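Local coordinates for protein K7 (Vaccinia virus WR, PDB 3JRV), which is a Bcl-2-like virulence factor that binds the host RNA helicase DDX3 to block IRF3 activation, and TRAF6 and IRAK2 to prevent NF-kappa-B activation, at residues 23-27 with 132-138; 87-91 with 125-131; 94-99 with 139-143. One frame throughout, in Å; residues are numbered along the deposited sequence.

Interaction 1 of 3, residues 23-27 with 132-138; sequences RDSII and MTDDNIN
Ile137 is the bump of this contact: its two branches enter separate hollows on the 23-27 side. The CG2 methyl lies in the angle between Arg23 and Ile26, 3.9 Å from Ile26 CB, and also sits over one face of the Arg23 guanidinium, offset toward its rim. The other branch carries Ile137 CD1 to 4.0 Å from Ile27 CD1. The Ile27 and Met132 side chains lie antiparallel, with Ile27 CG1 3.7 Å from Met132 CB. Met132, modelled as selenomethionine, is bent at both chi2 and chi3; the curl turns its CE methyl back to 3.8 Å from Ile26 CG2.

A polar clasp closes one margin of this apolar patch. Arg23 starts from the cramped rotamer with CG between the backbone N and the carbonyl carbon (chi1 75°), and a bend at chi3 swings its guanidinium across Ile137. Its NE donates to Asn138 OD1 at 2.8 Å, nearly straight at 167° and within the guanidinium plane. Its NH2 forms a salt bridge to Asp134 OD1 at 3.2 Å, reaching that oxygen from above the carboxylate plane. Two partners one helical turn apart thus fix the rotation of the guanidinium. At the same helix start, Thr133 is the N-cap, its OG1 accepting from Asn136 N at 3.1 Å.

The 3-10 turn 23-25 and the start of helix 26-42 rest on the first turn of helix 134-148 and on Met132 just before it. Ile26 continues onto Leu140 and Ile141 of that helix, while Met132 reaches Leu98 of helix 95-114.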
ATOM      1  N   ARG A  23     -11.837  -5.114  11.507  1.00 13.56           N
ATOM      2  CA  ARG A  23     -10.871  -5.913  10.758  1.00 13.99           C
ATOM      3  C   ARG A  23     -11.364  -6.229   9.353  1.00 14.66           C
ATOM      4  O   ARG A  23     -10.542  -6.424   8.441  1.00 16.29           O
ATOM      5  CB  ARG A  23     -10.425  -7.175  11.551  1.00 17.35           C
ATOM      6  CG  ARG A  23     -11.441  -8.255  11.588  1.00 19.87           C
ATOM      7  CD  ARG A  23     -10.985  -9.377  12.532  1.00 23.77           C
ATOM      8  NE  ARG A  23      -9.779 -10.063  12.068  1.00 25.69           N
ATOM      9  CZ  ARG A  23      -9.725 -10.876  11.012  1.00 26.06           C
ATOM     10  NH1 ARG A  23     -10.814 -11.080  10.276  1.00 27.44           N
ATOM     11  NH2 ARG A  23      -8.577 -11.477  10.671  1.00 23.43           N
ATOM     12  N   ASP A  24     -12.682  -6.185   9.136  1.00 15.13           N
ATOM     13  CA  ASP A  24     -13.219  -6.522   7.829  1.00 17.13           C
ATOM     14  C   ASP A  24     -13.011  -5.386   6.825  1.00 16.68           C
ATOM     15  O   ASP A  24     -13.366  -5.531   5.653  1.00 20.42           O
ATOM     16  CB  ASP A  24     -14.705  -6.907   7.902  1.00 20.33           C
ATOM     17  CG  ASP A  24     -14.923  -8.316   8.501  1.00 27.77           C
ATOM     18  OD1 ASP A  24     -13.972  -9.153   8.607  1.00 27.29           O
ATOM     19  OD2 ASP A  24     -16.078  -8.553   8.933  1.00 34.51           O
ATOM     20  N   SER A  25     -12.440  -4.275   7.282  1.00 14.62           N
ATOM     21  CA  SER A  25     -12.127  -3.146   6.397  1.00 12.74           C
ATOM     22  C   SER A  25     -10.652  -3.066   6.024  1.00 10.94           C
ATOM     23  O   SER A  25     -10.267  -2.226   5.233  1.00 11.63           O
ATOM     24  CB  SER A  25     -12.570  -1.823   7.032  1.00 12.77           C
ATOM     25  OG  SER A  25     -13.984  -1.777   7.051  1.00 19.34           O
ATOM     26  N   ILE A  26      -9.836  -3.942   6.605  1.00 10.58           N
ATOM     27  CA  ILE A  26      -8.396  -3.815   6.479  1.00  9.13           C
ATOM     28  C   ILE A  26      -7.915  -4.044   5.042  1.00  8.83           C
ATOM     29  O   ILE A  26      -7.092  -3.263   4.541  1.00  9.25           O
ATOM     30  CB  ILE A  26      -7.649  -4.743   7.485  1.00  9.06           C
ATOM     31  CG1 ILE A  26      -7.746  -4.169   8.893  1.00 10.27           C
ATOM     32  CG2 ILE A  26      -6.171  -4.920   7.094  1.00 11.08           C
ATOM     33  CD1 ILE A  26      -6.852  -2.939   9.182  1.00 12.70           C
ATOM     34  N   ILE A  27      -8.423  -5.081   4.391  1.00  9.01           N
ATOM     35  CA  ILE A  27      -8.035  -5.334   2.982  1.00  9.04           C
ATOM     36  C   ILE A  27      -8.441  -4.159   2.088  1.00  9.41           C
ATOM     37  O   ILE A  27      -7.652  -3.707   1.236  1.00 10.27           O
ATOM     38  CB  ILE A  27      -8.586  -6.679   2.467  1.00 11.36           C
ATOM     39  CG1 ILE A  27      -7.853  -7.799   3.203  1.00 12.78           C
ATOM     40  CG2 ILE A  27      -8.375  -6.831   0.932  1.00 13.66           C
ATOM     41  CD1 ILE A  27      -8.315  -9.220   2.831  1.00 17.24           C
HETATM   42  N   MSE A 132      -2.591 -10.549   2.899  1.00 14.85           N
HETATM   43  CA  MSE A 132      -3.411 -10.195   4.060  1.00 13.16           C
HETATM   44  C   MSE A 132      -4.121 -11.452   4.557  1.00 14.57           C
HETATM   45  O   MSE A 132      -5.349 -11.553   4.530  1.00 16.21           O
HETATM   46  CB  MSE A 132      -4.422  -9.087   3.700  1.00 13.89           C
HETATM   47  CG  MSE A 132      -3.751  -7.729   3.329  1.00 18.64           C
HETATM   48 SE   MSE A 132      -2.226  -7.023   4.411  0.60 17.35          SE
HETATM   49  CE  MSE A 132      -3.117  -6.939   6.125  1.00 15.83           C
ATOM     50  N   THR A 133      -3.335 -12.400   5.062  1.00 15.00           N
ATOM     51  CA  THR A 133      -3.880 -13.549   5.810  1.00 14.02           C
ATOM     52  C   THR A 133      -4.588 -13.023   7.052  1.00 14.30           C
ATOM     53  O   THR A 133      -4.332 -11.892   7.495  1.00 12.84           O
ATOM     54  CB  THR A 133      -2.732 -14.454   6.322  1.00 13.65           C
ATOM     55  OG1 THR A 133      -1.824 -13.679   7.125  1.00 14.26           O
ATOM     56  CG2 THR A 133      -1.941 -15.027   5.164  1.00 19.08           C
ATOM     57  N   ASP A 134      -5.352 -13.886   7.724  1.00 14.42           N
ATOM     58  CA  ASP A 134      -6.003 -13.436   8.971  1.00 15.03           C
ATOM     59  C   ASP A 134      -4.982 -12.961  10.014  1.00 14.47           C
ATOM     60  O   ASP A 134      -5.191 -11.953  10.689  1.00 12.19           O
ATOM     61  CB  ASP A 134      -6.901 -14.549   9.532  1.00 15.76           C
ATOM     62  CG  ASP A 134      -8.238 -14.652   8.813  1.00 26.77           C
ATOM     63  OD1 ASP A 134      -8.703 -13.624   8.283  1.00 33.42           O
ATOM     64  OD2 ASP A 134      -8.824 -15.767   8.769  1.00 32.04           O
ATOM     65  N   ASP A 135      -3.825 -13.614  10.094  1.00 14.02           N
ATOM     66  CA  ASP A 135      -2.836 -13.169  11.077  1.00 14.78           C
ATOM     67  C   ASP A 135      -2.274 -11.808  10.728  1.00 13.79           C
ATOM     68  O   ASP A 135      -2.081 -10.953  11.609  1.00 12.35           O
ATOM     69  CB  ASP A 135      -1.705 -14.196  11.252  1.00 17.29           C
ATOM     70  CG  ASP A 135      -0.815 -13.917  12.473  1.00 17.18           C
ATOM     71  OD1 ASP A 135      -1.307 -13.717  13.620  1.00 20.69           O
ATOM     72  OD2 ASP A 135       0.420 -13.915  12.280  1.00 21.21           O
ATOM     73  N   ASN A 136      -2.028 -11.594   9.435  1.00 11.98           N
ATOM     74  CA  ASN A 136      -1.482 -10.311   9.041  1.00 10.06           C
ATOM     75  C   ASN A 136      -2.501  -9.184   9.228  1.00  9.53           C
ATOM     76  O   ASN A 136      -2.156  -8.072   9.580  1.00 10.69           O
ATOM     77  CB  ASN A 136      -0.940 -10.357   7.603  1.00 11.15           C
ATOM     78  CG  ASN A 136       0.413 -11.057   7.549  1.00 10.37           C
ATOM     79  OD1 ASN A 136       1.107 -11.134   8.578  1.00 13.17           O
ATOM     80  ND2 ASN A 136       0.811 -11.535   6.381  1.00 11.78           N
ATOM     81  N   ILE A 137      -3.755  -9.467   8.894  1.00 10.00           N
ATOM     82  CA  ILE A 137      -4.847  -8.518   9.184  1.00  9.76           C
ATOM     83  C   ILE A 137      -4.860  -8.143  10.658  1.00 11.17           C
ATOM     84  O   ILE A 137      -4.919  -6.962  11.007  1.00  9.54           O
ATOM     85  CB  ILE A 137      -6.214  -9.072   8.757  1.00 10.23           C
ATOM     86  CG1 ILE A 137      -6.252  -9.141   7.236  1.00 12.01           C
ATOM     87  CG2 ILE A 137      -7.358  -8.204   9.354  1.00  9.87           C
ATOM     88  CD1 ILE A 137      -7.501  -9.844   6.718  1.00 14.77           C
ATOM     89  N   ASN A 138      -4.731  -9.155  11.522  1.00 11.19           N
ATOM     90  CA  ASN A 138      -4.722  -8.882  12.948  1.00 11.14           C
ATOM     91  C   ASN A 138      -3.502  -8.080  13.403  1.00 11.04           C
ATOM     92  O   ASN A 138      -3.637  -7.153  14.207  1.00 11.51           O
ATOM     93  CB  ASN A 138      -4.854 -10.183  13.720  1.00 13.05           C
ATOM     94  CG  ASN A 138      -6.292 -10.735  13.636  1.00 20.20           C
ATOM     95  OD1 ASN A 138      -7.249  -9.987  13.339  1.00 24.40           O
ATOM     96  ND2 ASN A 138      -6.448 -12.024  13.853  1.00 23.51           N
TER

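Interaction 2 of 3, residues 87-91 with 125-131; sequences INFTK and LGNITDL
The Phe89 ring rests mainly against backbone atoms of 125-131. Over the centre of one face sits a water, which donates to Ile87 O at 3.0 Å and to Leu125 O at 2.9 Å and so links the two segments above that face. At the edge, near the ring plane, Asn127 O lies 3.2 Å from Phe89 CD2, a placement that sets a carbonyl oxygen against the electropositive rim of the ring. Leu125 O approaches obliquely, 3.5 Å from Phe89 CZ, as does the carbonyl carbon of Gly126. Gly126, with no side chain, lets its backbone come close to the ring at Phe89 CE2.

Nearer the main chain, Phe89 CB lies 4.0 Å from Leu131 CB. The Thr90 and Asp130 side chains extend in parallel, with Thr90 CG2 3.7 Å from Asp130 CG. The turn bearing Phe89 is braced within its own segment: Asn88 OD1 accepts from Thr90 N at 3.0 Å, an Asx turn, and is also bonded to Thr90 OG1 at 2.6 Å. Both reach that oxygen from the same face of the amide plane.

Phe89 also packs on Thr101 and Cys105 of helix 95-114. Its ring and Leu125 touch an aromatic side chain of the bound DDX3 peptide. Leu125 and Gly126 make backbone hydrogen bonds to the peptide, and Thr129 OG1 hydrogen-bonds an acidic side chain of it. The arrangement is thus part of the DDX3-binding site of this Bcl-2-like helical fold.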
ATOM      1  N   ILE A  87       9.149  -9.877  -4.158  1.00 31.51           N
ATOM      2  CA  ILE A  87       8.524 -10.300  -2.901  1.00 29.20           C
ATOM      3  C   ILE A  87       7.371 -11.260  -3.174  1.00 28.35           C
ATOM      4  O   ILE A  87       6.450 -10.967  -3.957  1.00 29.74           O
ATOM      5  CB  ILE A  87       7.980  -9.088  -2.100  1.00 29.33           C
ATOM      6  N   ASN A  88       7.457 -12.438  -2.569  1.00 25.69           N
ATOM      7  CA  ASN A  88       6.401 -13.423  -2.698  1.00 23.00           C
ATOM      8  C   ASN A  88       5.428 -13.147  -1.542  1.00 19.80           C
ATOM      9  O   ASN A  88       5.794 -13.317  -0.380  1.00 21.33           O
ATOM     10  CB  ASN A  88       7.005 -14.831  -2.555  1.00 22.05           C
ATOM     11  CG  ASN A  88       5.995 -15.936  -2.802  1.00 25.75           C
ATOM     12  OD1 ASN A  88       4.825 -15.814  -2.449  1.00 26.18           O
ATOM     13  ND2 ASN A  88       6.456 -17.056  -3.367  1.00 27.32           N
ATOM     14  N   PHE A  89       4.232 -12.638  -1.837  1.00 16.83           N
ATOM     15  CA  PHE A  89       3.337 -12.287  -0.739  1.00 15.71           C
ATOM     16  C   PHE A  89       3.003 -13.459   0.183  1.00 17.46           C
ATOM     17  O   PHE A  89       2.726 -13.224   1.374  1.00 19.23           O
ATOM     18  CB  PHE A  89       2.023 -11.675  -1.226  1.00 14.04           C
ATOM     19  CG  PHE A  89       2.165 -10.356  -1.943  1.00 13.31           C
ATOM     20  CD1 PHE A  89       3.247  -9.527  -1.756  1.00 16.84           C
ATOM     21  CD2 PHE A  89       1.114  -9.912  -2.734  1.00 14.04           C
ATOM     22  CE1 PHE A  89       3.275  -8.250  -2.314  1.00 18.17           C
ATOM     23  CE2 PHE A  89       1.169  -8.678  -3.357  1.00 15.38           C
ATOM     24  CZ  PHE A  89       2.243  -7.849  -3.139  1.00 16.88           C
ATOM     25  N   THR A  90       3.099 -14.693  -0.325  1.00 19.08           N
ATOM     26  CA  THR A  90       2.723 -15.860   0.490  1.00 21.06           C
ATOM     27  C   THR A  90       3.787 -16.194   1.527  1.00 20.70           C
ATOM     28  O   THR A  90       3.544 -17.033   2.390  1.00 25.08           O
ATOM     29  CB  THR A  90       2.493 -17.167  -0.319  1.00 22.46           C
ATOM     30  OG1 THR A  90       3.735 -17.580  -0.919  1.00 25.14           O
ATOM     31  CG2 THR A  90       1.406 -16.994  -1.387  1.00 24.00           C
ATOM     32  N   LYS A  91       4.930 -15.520   1.479  1.00 18.71           N
ATOM     33  CA  LYS A  91       6.025 -15.792   2.413  1.00 19.87           C
ATOM     34  C   LYS A  91       6.192 -14.712   3.482  1.00 17.23           C
ATOM     35  O   LYS A  91       7.185 -14.690   4.235  1.00 19.93           O
ATOM     36  CB  LYS A  91       7.341 -16.041   1.649  1.00 20.05           C
ATOM     37  CG  LYS A  91       7.167 -17.054   0.527  1.00 26.41           C
ATOM     38  CD  LYS A  91       7.051 -18.485   1.054  1.00 36.07           C
ATOM     39  CE  LYS A  91       6.934 -19.560  -0.050  1.00 36.77           C
ATOM     40  NZ  LYS A  91       8.013 -19.518  -1.077  1.00 38.03           N
ATOM     41  N   LEU A 125       0.410  -6.405  -9.039  1.00 14.33           N
ATOM     42  CA  LEU A 125       1.367  -6.489  -7.908  1.00 13.70           C
ATOM     43  C   LEU A 125       1.420  -7.884  -7.293  1.00 15.19           C
ATOM     44  O   LEU A 125       2.403  -8.223  -6.640  1.00 19.69           O
ATOM     45  CB  LEU A 125       1.004  -5.520  -6.788  1.00 12.48           C
ATOM     46  CG  LEU A 125       1.292  -4.028  -7.027  1.00 12.67           C
ATOM     47  CD1 LEU A 125       0.785  -3.228  -5.829  1.00 16.36           C
ATOM     48  CD2 LEU A 125       2.781  -3.743  -7.247  1.00 14.87           C
ATOM     49  N   GLY A 126       0.399  -8.691  -7.564  1.00 15.26           N
ATOM     50  CA  GLY A 126       0.173  -9.957  -6.851  1.00 14.33           C
ATOM     51  C   GLY A 126      -1.117  -9.890  -6.052  1.00 13.58           C
ATOM     52  O   GLY A 126      -1.840  -8.896  -6.114  1.00 14.41           O
ATOM     53  N   ASN A 127      -1.427 -10.962  -5.330  1.00 13.73           N
ATOM     54  CA  ASN A 127      -2.752 -11.126  -4.707  1.00 14.80           C
ATOM     55  C   ASN A 127      -2.745 -10.534  -3.318  1.00 12.88           C
ATOM     56  O   ASN A 127      -1.942 -10.959  -2.463  1.00 13.91           O
ATOM     57  CB  ASN A 127      -3.109 -12.611  -4.599  1.00 17.63           C
ATOM     58  CG  ASN A 127      -3.176 -13.329  -5.937  1.00 21.05           C
ATOM     59  OD1 ASN A 127      -2.788 -14.503  -6.029  1.00 29.32           O
ATOM     60  ND2 ASN A 127      -3.738 -12.692  -6.941  1.00 17.75           N
ATOM     61  N   ILE A 128      -3.562  -9.500  -3.101  1.00 14.49           N
ATOM     62  CA  ILE A 128      -3.668  -8.930  -1.766  1.00 12.89           C
ATOM     63  C   ILE A 128      -4.101  -9.985  -0.764  1.00 13.70           C
ATOM     64  O   ILE A 128      -3.711  -9.916   0.404  1.00 14.78           O
ATOM     65  CB  ILE A 128      -4.546  -7.692  -1.722  1.00 13.95           C
ATOM     66  CG1 ILE A 128      -4.193  -6.839  -0.491  1.00 16.01           C
ATOM     67  CG2 ILE A 128      -6.029  -8.046  -1.802  1.00 14.41           C
ATOM     68  CD1 ILE A 128      -4.892  -5.493  -0.538  1.00 17.20           C
ATOM     69  N   THR A 129      -4.913 -10.936  -1.204  1.00 14.12           N
ATOM     70  CA  THR A 129      -5.401 -11.965  -0.259  1.00 16.15           C
ATOM     71  C   THR A 129      -4.272 -12.932   0.144  1.00 16.82           C
ATOM     72  O   THR A 129      -4.324 -13.579   1.208  1.00 21.09           O
ATOM     73  CB  THR A 129      -6.616 -12.741  -0.777  1.00 19.36           C
ATOM     74  OG1 THR A 129      -6.327 -13.329  -2.051  1.00 24.84           O
ATOM     75  CG2 THR A 129      -7.801 -11.852  -0.901  1.00 20.80           C
ATOM     76  N   ASP A 130      -3.220 -13.008  -0.662  1.00 16.65           N
ATOM     77  CA  ASP A 130      -2.036 -13.797  -0.269  1.00 16.95           C
ATOM     78  C   ASP A 130      -1.265 -13.079   0.854  1.00 17.93           C
ATOM     79  O   ASP A 130      -0.729 -13.713   1.771  1.00 20.45           O
ATOM     80  CB  ASP A 130      -1.088 -14.052  -1.458  1.00 19.35           C
ATOM     81  CG  ASP A 130      -1.581 -15.129  -2.421  1.00 23.53           C
ATOM     82  OD1 ASP A 130      -2.498 -15.907  -2.071  1.00 25.43           O
ATOM     83  OD2 ASP A 130      -1.027 -15.183  -3.556  1.00 23.42           O
ATOM     84  N   LEU A 131      -1.224 -11.752   0.793  1.00 13.96           N
ATOM     85  CA  LEU A 131      -0.499 -10.941   1.757  1.00 14.28           C
ATOM     86  C   LEU A 131      -1.299 -10.836   3.043  1.00 15.63           C
ATOM     87  O   LEU A 131      -0.746 -11.017   4.162  1.00 17.10           O
ATOM     88  CB  LEU A 131      -0.272  -9.532   1.188  1.00 15.92           C
ATOM     89  CG  LEU A 131       0.552  -8.587   2.074  1.00 15.22           C
ATOM     90  CD1 LEU A 131       1.958  -9.140   2.386  1.00 16.85           C
ATOM     91  CD2 LEU A 131       0.675  -7.209   1.450  1.00 16.15           C
TER
HETATM   92  O   HOH W   1       4.056 -10.293  -5.570  1.00 36.30           O

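Interaction 3 of 3, residues 94-99 with 139-143; sequences DQESLF and ILILF
Phe99 drives its edge into the face of Phe143 where two helices of the Bcl-2-like bundle meet; the short segments 95-99 and 139-143 cross at -90°, their axes 11.0 Å apart. This is the tight part. The ring centroids are 4.7 Å apart with planes inclined at 59°, and Phe99 CE2 stands over the centre of the Phe143 ring. Phe143 has CG anti to the backbone N (chi1 174°), which carries its ring out toward Phe99. At another ring atom, Phe99 CE1 touches Leu140 CD1 at 3.7 Å, and the Leu98 and Ile139 side chains run antiparallel, Leu98 CD2 to Ile139 CG2 4.1 Å. Phe99 also stacks with Phe60 and packs on Val63 of helix 60-68, which places this half within the bundle interior.

The Gln95 side is the solvent-facing one, where a polar, water-bridged chain replaces the ring packing. This extended chain runs obliquely over the Ile139 CG2 methyl, its CG lying above one face of the Phe99 ring, toward the rim. The amide ends beside Phe143, with NE2 3.8 Å from Phe143 CD1. A water bridges the segments here, donating to Gln95 OE1 at 2.8 Å and to Ile139 O at 2.8 Å.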
ATOM      1  N   ASP A  94       5.444 -11.894   9.352  1.00 12.99           N
ATOM      2  CA  ASP A  94       5.750 -11.226  10.606  1.00 12.99           C
ATOM      3  C   ASP A  94       5.531  -9.735  10.427  1.00 12.40           C
ATOM      4  O   ASP A  94       5.442  -9.245   9.268  1.00 12.85           O
ATOM      5  CB  ASP A  94       7.202 -11.495  11.025  1.00 15.99           C
ATOM      6  CG  ASP A  94       8.225 -10.885  10.037  1.00 19.36           C
ATOM      7  OD1 ASP A  94       8.607 -11.548   9.032  1.00 24.59           O
ATOM      8  OD2 ASP A  94       8.645  -9.739  10.254  1.00 20.83           O
ATOM      9  N   GLN A  95       5.425  -9.020  11.542  1.00 11.71           N
ATOM     10  CA  GLN A  95       5.025  -7.616  11.480  1.00 10.21           C
ATOM     11  C   GLN A  95       5.999  -6.780  10.624  1.00 10.67           C
ATOM     12  O   GLN A  95       5.572  -5.961   9.806  1.00  9.47           O
ATOM     13  CB  GLN A  95       4.909  -7.020  12.901  1.00 11.05           C
ATOM     14  CG  GLN A  95       4.518  -5.577  12.929  1.00 11.74           C
ATOM     15  CD  GLN A  95       4.179  -5.125  14.311  1.00 15.82           C
ATOM     16  OE1 GLN A  95       3.370  -5.771  15.000  1.00 21.34           O
ATOM     17  NE2 GLN A  95       4.781  -4.028  14.735  1.00 19.86           N
ATOM     18  N   GLU A  96       7.300  -6.916  10.846  1.00 10.51           N
ATOM     19  CA  GLU A  96       8.229  -6.023  10.155  1.00 10.70           C
ATOM     20  C   GLU A  96       8.183  -6.295   8.648  1.00 10.28           C
ATOM     21  O   GLU A  96       8.152  -5.340   7.843  1.00 11.00           O
ATOM     22  CB  GLU A  96       9.681  -6.154  10.631  1.00 13.51           C
ATOM     23  CG  GLU A  96      10.588  -5.036  10.062  1.00 20.57           C
ATOM     24  CD  GLU A  96      12.058  -5.085  10.582  1.00 34.01           C
ATOM     25  OE1 GLU A  96      12.455  -6.138  11.147  1.00 38.13           O
ATOM     26  OE2 GLU A  96      12.822  -4.088  10.401  1.00 37.25           O
ATOM     27  N   SER A  97       8.173  -7.571   8.278  1.00 10.48           N
ATOM     28  CA  SER A  97       8.111  -7.960   6.867  0.70 12.11           C
ATOM     29  C   SER A  97       6.796  -7.476   6.240  1.00 11.26           C
ATOM     30  O   SER A  97       6.775  -6.987   5.100  1.00 10.74           O
ATOM     31  CB  SER A  97       8.256  -9.484   6.708  0.70 13.25           C
ATOM     32  OG  SER A  97       8.375  -9.776   5.340  0.70 22.57           O
ATOM     33  N   LEU A  98       5.700  -7.577   6.994  1.00  9.20           N
ATOM     34  CA  LEU A  98       4.402  -7.162   6.472  1.00  8.43           C
ATOM     35  C   LEU A  98       4.446  -5.647   6.189  1.00  8.62           C
ATOM     36  O   LEU A  98       3.983  -5.183   5.112  1.00  8.46           O
ATOM     37  CB  LEU A  98       3.307  -7.514   7.496  1.00  8.25           C
ATOM     38  CG  LEU A  98       1.900  -6.946   7.183  1.00  7.97           C
ATOM     39  CD1 LEU A  98       1.400  -7.560   5.853  1.00 12.90           C
ATOM     40  CD2 LEU A  98       0.963  -7.319   8.354  1.00 11.80           C
ATOM     41  N   PHE A  99       4.882  -4.868   7.182  1.00  7.57           N
ATOM     42  CA  PHE A  99       4.893  -3.398   7.036  1.00  7.67           C
ATOM     43  C   PHE A  99       5.858  -2.972   5.942  1.00  7.85           C
ATOM     44  O   PHE A  99       5.562  -2.045   5.178  1.00  9.30           O
ATOM     45  CB  PHE A  99       5.172  -2.639   8.340  1.00  9.05           C
ATOM     46  CG  PHE A  99       4.158  -2.867   9.436  1.00  6.91           C
ATOM     47  CD1 PHE A  99       2.984  -3.575   9.204  1.00  7.68           C
ATOM     48  CD2 PHE A  99       4.381  -2.304  10.692  1.00 10.27           C
ATOM     49  CE1 PHE A  99       2.029  -3.775  10.266  1.00  9.84           C
ATOM     50  CE2 PHE A  99       3.446  -2.497  11.768  1.00  9.98           C
ATOM     51  CZ  PHE A  99       2.265  -3.201  11.531  1.00 10.76           C
ATOM     52  N   ILE A 139      -2.326  -8.426  12.865  1.00 10.04           N
ATOM     53  CA  ILE A 139      -1.111  -7.697  13.201  1.00 10.59           C
ATOM     54  C   ILE A 139      -1.346  -6.208  12.854  1.00  8.79           C
ATOM     55  O   ILE A 139      -1.018  -5.311  13.624  1.00  9.80           O
ATOM     56  CB  ILE A 139       0.100  -8.238  12.428  1.00 10.80           C
ATOM     57  CG1 ILE A 139       0.520  -9.585  13.042  1.00 13.32           C
ATOM     58  CG2 ILE A 139       1.279  -7.219  12.486  1.00 11.76           C
ATOM     59  CD1 ILE A 139       1.449 -10.370  12.166  1.00 15.76           C
ATOM     60  N   LEU A 140      -1.815  -5.964  11.640  1.00  9.89           N
ATOM     61  CA  LEU A 140      -1.974  -4.596  11.158  1.00  9.61           C
ATOM     62  C   LEU A 140      -3.009  -3.818  11.973  1.00  9.65           C
ATOM     63  O   LEU A 140      -2.742  -2.709  12.436  1.00  9.77           O
ATOM     64  CB  LEU A 140      -2.315  -4.579   9.671  1.00  8.14           C
ATOM     65  CG  LEU A 140      -2.487  -3.162   9.104  1.00 11.47           C
ATOM     66  CD1 LEU A 140      -1.239  -2.306   9.344  1.00 11.32           C
ATOM     67  CD2 LEU A 140      -2.875  -3.239   7.629  1.00 12.29           C
ATOM     68  N   ILE A 141      -4.176  -4.404  12.194  1.00  9.78           N
ATOM     69  CA  ILE A 141      -5.215  -3.605  12.878  1.00 10.34           C
ATOM     70  C   ILE A 141      -4.855  -3.345  14.342  1.00 11.07           C
ATOM     71  O   ILE A 141      -5.107  -2.266  14.844  1.00 11.40           O
ATOM     72  CB  ILE A 141      -6.620  -4.196  12.763  1.00 10.46           C
ATOM     73  CG1 ILE A 141      -7.629  -3.156  13.257  1.00 12.85           C
ATOM     74  CG2 ILE A 141      -6.745  -5.509  13.533  1.00 11.87           C
ATOM     75  CD1 ILE A 141      -9.050  -3.506  12.812  1.00 14.98           C
ATOM     76  N   LEU A 142      -4.196  -4.305  15.000  1.00 10.31           N
ATOM     77  CA  LEU A 142      -3.802  -4.074  16.397  1.00 12.25           C
ATOM     78  C   LEU A 142      -2.756  -2.957  16.464  1.00 10.53           C
ATOM     79  O   LEU A 142      -2.764  -2.131  17.361  1.00 11.44           O
ATOM     80  CB  LEU A 142      -3.244  -5.372  17.028  1.00 11.75           C
ATOM     81  CG  LEU A 142      -4.336  -6.434  17.143  1.00 20.27           C
ATOM     82  CD1 LEU A 142      -3.788  -7.766  17.600  1.00 21.75           C
ATOM     83  CD2 LEU A 142      -5.571  -5.960  17.959  1.00 21.28           C
ATOM     84  N   PHE A 143      -1.826  -2.968  15.502  1.00 10.11           N
ATOM     85  CA  PHE A 143      -0.811  -1.940  15.459  1.00  8.91           C
ATOM     86  C   PHE A 143      -1.450  -0.559  15.238  1.00  8.89           C
ATOM     87  O   PHE A 143      -1.094   0.415  15.905  1.00 10.24           O
ATOM     88  CB  PHE A 143       0.213  -2.249  14.362  1.00  9.11           C
ATOM     89  CG  PHE A 143       1.203  -1.154  14.163  1.00  9.47           C
ATOM     90  CD1 PHE A 143       2.377  -1.082  14.931  1.00 14.51           C
ATOM     91  CD2 PHE A 143       0.983  -0.195  13.171  1.00 10.96           C
ATOM     92  CE1 PHE A 143       3.317  -0.054  14.741  1.00 15.08           C
ATOM     93  CE2 PHE A 143       1.932   0.855  12.974  1.00 10.82           C
ATOM     94  CZ  PHE A 143       3.082   0.927  13.769  1.00 16.18           C
TER
HETATM   95  O   HOH W   2       0.718  -5.633  15.817  1.00 16.26           O

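Overall arrangement
Along the chain the segments run 23-27, 87-91, 94-99, 125-131, 132-138 and 139-143, so interaction 2 falls between the two halves of interaction 1, while interaction 3 alternates with both. Interactions 1 and 3 share helix 134-148, their centres about 10 Å apart, and join through Ile26 CG2 against Leu140 CD2 at 3.7 Å. Interaction 2 lies about 13 Å from interaction 1, centre to centre, and about 14 Å from interaction 3. A probable hydrogen bond from Asn136 ND2 to Leu131 O links it to the former, and leucine packing to the latter. These contacts thus connect the packing of helix 134-148 with the segment 125-131 that contacts the DDX3 peptide.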